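Local coordinates for protein ureidoglycolate hydrolase (Arabidopsis thaliana, PDB 4PXE) that hydrolyses (S)-ureidoglycolate to glyoxylate, ammonium and carbon dioxide with two manganese ions per subunit, in plant purine breakdown, at residues L9-Q21 with S408-L422. Numbering follows the deposited sequence.
Sequences LASSLSVDAPGLQ and SSPEDMANGVKVLSL
From Ala10 beside Leu422 to Ala17 beside Pro410, the N-terminal segment runs back along helix 410-422, and helix 17-21 then crosses that helix at 104°, with the axes 9.1 Å apart. The contact joins the two chain ends in the metal-binding domain of this peptidase M20 family amidohydrolase. No direct hydrogen bond links the segments; the contact is mainly apolar, with bridging waters. Leu422 splits its two methyls between Leu9 and Ala10, and Leu13 CD1 lies over Leu422 CB at 4.0 Å. Val15 fills the middle. With CG1 anti to the backbone N (chi1 174°), that methyl meets Ala414 CB at 3.8 Å. Val15 CG2 rests against Val417 CG1 and Lys418 CG. An alanine in place of Val15 lacks both methyls and is likely to open a gap beside Val417 CG1 and Lys418 CG. Val117 of helix 105-120 also touches Leu13 and Val15. Further on, Ala17 CB packs against Ala414 CB, and Leu20 CD2 reaches Val417 CG2 at 3.9 Å. The stretched-out chain of Lys418 carries NZ to a water that donates to Leu13 O. A second water donates to both Ala17 O and Pro410 O, at 3.0 and 2.9 Å.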
# COMPACT_ATOMS: atom_id res chain seq x y z
N LEU A 9 -20.17 45.64 22.70
CA LEU A 9 -19.12 44.86 22.06
C LEU A 9 -19.69 43.88 21.02
O LEU A 9 -19.23 43.85 19.88
CB LEU A 9 -18.29 44.10 23.10
CG LEU A 9 -17.18 43.26 22.47
CD1 LEU A 9 -16.20 44.14 21.71
CD2 LEU A 9 -16.48 42.45 23.54
N ALA A 10 -20.71 43.12 21.42
CA ALA A 10 -21.33 42.14 20.53
C ALA A 10 -21.80 42.73 19.21
O ALA A 10 -21.52 42.19 18.14
CB ALA A 10 -22.49 41.43 21.24
N SER A 11 -22.50 43.86 19.29
CA SER A 11 -23.05 44.45 18.08
C SER A 11 -21.96 45.05 17.19
O SER A 11 -22.17 45.23 15.99
CB SER A 11 -24.11 45.50 18.42
OG SER A 11 -23.53 46.60 19.09
N SER A 12 -20.80 45.33 17.77
CA SER A 12 -19.69 45.93 17.03
C SER A 12 -18.82 44.91 16.29
O SER A 12 -17.99 45.29 15.47
CB SER A 12 -18.79 46.73 17.96
OG SER A 12 -17.94 45.87 18.70
N LEU A 13 -18.99 43.63 16.58
CA LEU A 13 -18.13 42.61 15.99
C LEU A 13 -18.43 42.45 14.50
O LEU A 13 -19.57 42.18 14.12
CB LEU A 13 -18.31 41.27 16.71
CG LEU A 13 -18.05 41.24 18.21
CD1 LEU A 13 -18.24 39.82 18.76
CD2 LEU A 13 -16.66 41.77 18.55
N SER A 14 -17.42 42.64 13.66
CA SER A 14 -17.60 42.38 12.23
C SER A 14 -16.41 41.62 11.66
O SER A 14 -15.26 41.96 11.91
CB SER A 14 -17.84 43.68 11.44
OG SER A 14 -16.66 44.43 11.32
N VAL A 15 -16.73 40.58 10.91
CA VAL A 15 -15.75 39.65 10.36
C VAL A 15 -15.57 39.94 8.89
O VAL A 15 -16.53 40.27 8.19
CB VAL A 15 -16.24 38.19 10.54
CG1 VAL A 15 -15.32 37.19 9.84
CG2 VAL A 15 -16.41 37.84 12.01
N ASP A 16 -14.34 39.82 8.40
CA ASP A 16 -14.08 39.88 6.97
C ASP A 16 -14.33 38.48 6.43
O ASP A 16 -13.40 37.69 6.29
CB ASP A 16 -12.64 40.30 6.72
CG ASP A 16 -12.32 40.48 5.25
OD1 ASP A 16 -13.17 40.18 4.39
OD2 ASP A 16 -11.19 40.92 4.94
N ALA A 17 -15.59 38.17 6.13
CA ALA A 17 -15.94 36.81 5.70
C ALA A 17 -15.28 36.36 4.38
O ALA A 17 -14.75 35.26 4.31
CB ALA A 17 -17.46 36.60 5.68
N PRO A 18 -15.31 37.21 3.32
CA PRO A 18 -14.60 36.79 2.10
C PRO A 18 -13.09 36.70 2.31
O PRO A 18 -12.43 35.87 1.67
CB PRO A 18 -14.91 37.91 1.11
CG PRO A 18 -16.13 38.57 1.64
CD PRO A 18 -16.08 38.44 3.12
N GLY A 19 -12.55 37.54 3.18
CA GLY A 19 -11.12 37.53 3.44
C GLY A 19 -10.69 36.24 4.13
O GLY A 19 -9.66 35.63 3.78
N LEU A 20 -11.48 35.82 5.11
CA LEU A 20 -11.23 34.54 5.77
C LEU A 20 -11.32 33.37 4.77
O LEU A 20 -10.49 32.46 4.79
CB LEU A 20 -12.19 34.35 6.94
CG LEU A 20 -12.07 33.05 7.75
CD1 LEU A 20 -10.64 32.87 8.27
CD2 LEU A 20 -13.06 33.08 8.91
N GLN A 21 -12.32 33.40 3.90
CA GLN A 21 -12.42 32.38 2.86
C GLN A 21 -11.18 32.35 1.97
O GLN A 21 -10.69 31.27 1.62
CB GLN A 21 -13.67 32.58 1.99
CG GLN A 21 -13.78 31.53 0.90
CD GLN A 21 -14.00 30.17 1.50
OE1 GLN A 21 -14.75 30.03 2.46
NE2 GLN A 21 -13.34 29.16 0.95
N SER A 408 -17.78 24.45 4.75
CA SER A 408 -18.53 25.33 5.64
C SER A 408 -18.57 26.71 4.95
O SER A 408 -17.59 27.15 4.36
CB SER A 408 -17.86 25.41 7.01
OG SER A 408 -18.68 26.11 7.92
N SER A 409 -19.72 27.38 5.01
CA SER A 409 -19.87 28.64 4.27
C SER A 409 -19.13 29.79 4.95
O SER A 409 -18.81 29.71 6.13
CB SER A 409 -21.36 29.00 4.14
OG SER A 409 -21.89 29.36 5.40
N PRO A 410 -18.85 30.86 4.19
CA PRO A 410 -18.26 32.06 4.80
C PRO A 410 -19.10 32.59 5.96
O PRO A 410 -18.53 33.01 6.97
CB PRO A 410 -18.21 33.05 3.62
CG PRO A 410 -18.00 32.14 2.43
CD PRO A 410 -18.87 30.94 2.72
N GLU A 411 -20.43 32.53 5.85
CA GLU A 411 -21.28 32.98 6.96
C GLU A 411 -21.16 32.06 8.17
O GLU A 411 -21.09 32.54 9.31
CB GLU A 411 -22.74 33.05 6.55
CG GLU A 411 -23.56 33.76 7.59
CD GLU A 411 -24.95 33.21 7.74
OE1 GLU A 411 -25.32 32.27 6.99
OE2 GLU A 411 -25.67 33.73 8.62
N ASP A 412 -21.15 30.76 7.93
CA ASP A 412 -21.01 29.84 9.05
C ASP A 412 -19.72 30.06 9.80
O ASP A 412 -19.71 30.07 11.04
CB ASP A 412 -21.20 28.40 8.60
CG ASP A 412 -22.68 28.05 8.45
OD1 ASP A 412 -23.52 28.70 9.12
OD2 ASP A 412 -23.02 27.15 7.67
N MET A 413 -18.62 30.26 9.07
CA MET A 413 -17.34 30.54 9.70
C MET A 413 -17.37 31.87 10.45
O MET A 413 -16.89 31.95 11.58
CB MET A 413 -16.21 30.51 8.68
CG MET A 413 -16.00 29.14 8.06
SD MET A 413 -14.53 29.05 7.00
CE MET A 413 -15.05 30.06 5.62
N ALA A 414 -17.90 32.91 9.82
CA ALA A 414 -17.96 34.22 10.45
C ALA A 414 -18.75 34.18 11.75
O ALA A 414 -18.36 34.81 12.73
CB ALA A 414 -18.55 35.25 9.49
N ASN A 415 -19.87 33.45 11.77
CA ASN A 415 -20.66 33.33 13.00
C ASN A 415 -19.88 32.63 14.11
O ASN A 415 -19.91 33.05 15.28
CB ASN A 415 -21.98 32.60 12.75
CG ASN A 415 -22.96 33.44 11.99
OD1 ASN A 415 -22.84 34.66 11.95
ND2 ASN A 415 -23.96 32.80 11.40
N GLY A 416 -19.17 31.56 13.75
CA GLY A 416 -18.29 30.89 14.69
C GLY A 416 -17.21 31.81 15.21
O GLY A 416 -16.91 31.81 16.41
N VAL A 417 -16.61 32.60 14.32
CA VAL A 417 -15.60 33.57 14.72
C VAL A 417 -16.16 34.62 15.68
O VAL A 417 -15.51 34.98 16.66
CB VAL A 417 -14.95 34.26 13.48
CG1 VAL A 417 -14.10 35.46 13.90
CG2 VAL A 417 -14.11 33.25 12.69
N LYS A 418 -17.38 35.08 15.43
CA LYS A 418 -18.00 36.05 16.33
C LYS A 418 -18.23 35.46 17.71
O LYS A 418 -17.95 36.13 18.72
CB LYS A 418 -19.31 36.58 15.76
CG LYS A 418 -19.15 37.48 14.56
CD LYS A 418 -20.51 37.85 14.00
CE LYS A 418 -20.39 38.72 12.78
NZ LYS A 418 -21.70 38.86 12.08
N VAL A 419 -18.74 34.24 17.78
CA VAL A 419 -18.93 33.58 19.07
C VAL A 419 -17.59 33.38 19.78
O VAL A 419 -17.47 33.61 20.98
CB VAL A 419 -19.68 32.25 18.92
CG1 VAL A 419 -19.72 31.49 20.26
CG2 VAL A 419 -21.08 32.48 18.39
N LEU A 420 -16.57 32.99 19.02
CA LEU A 420 -15.24 32.84 19.59
C LEU A 420 -14.70 34.16 20.15
O LEU A 420 -14.21 34.21 21.28
CB LEU A 420 -14.28 32.27 18.56
CG LEU A 420 -12.85 32.05 19.06
CD1 LEU A 420 -12.81 31.10 20.25
CD2 LEU A 420 -11.96 31.53 17.92
N SER A 421 -14.81 35.23 19.36
CA SER A 421 -14.38 36.56 19.79
C SER A 421 -15.05 36.98 21.09
O SER A 421 -14.40 37.45 22.04
CB SER A 421 -14.71 37.59 18.72
OG SER A 421 -13.97 37.37 17.53
N LEU A 422 -16.37 36.83 21.13
CA LEU A 422 -17.14 37.32 22.27
C LEU A 422 -16.91 36.44 23.50
O LEU A 422 -16.85 36.95 24.62
CB LEU A 422 -18.62 37.39 21.90
CG LEU A 422 -19.56 38.06 22.90
CD1 LEU A 422 -19.03 39.44 23.33
CD2 LEU A 422 -20.93 38.18 22.28
O HOH W 1 -21.26 41.90 11.61
O HOH W 2 -15.66 33.55 6.62
O HOH W 3 -16.44 28.30 2.35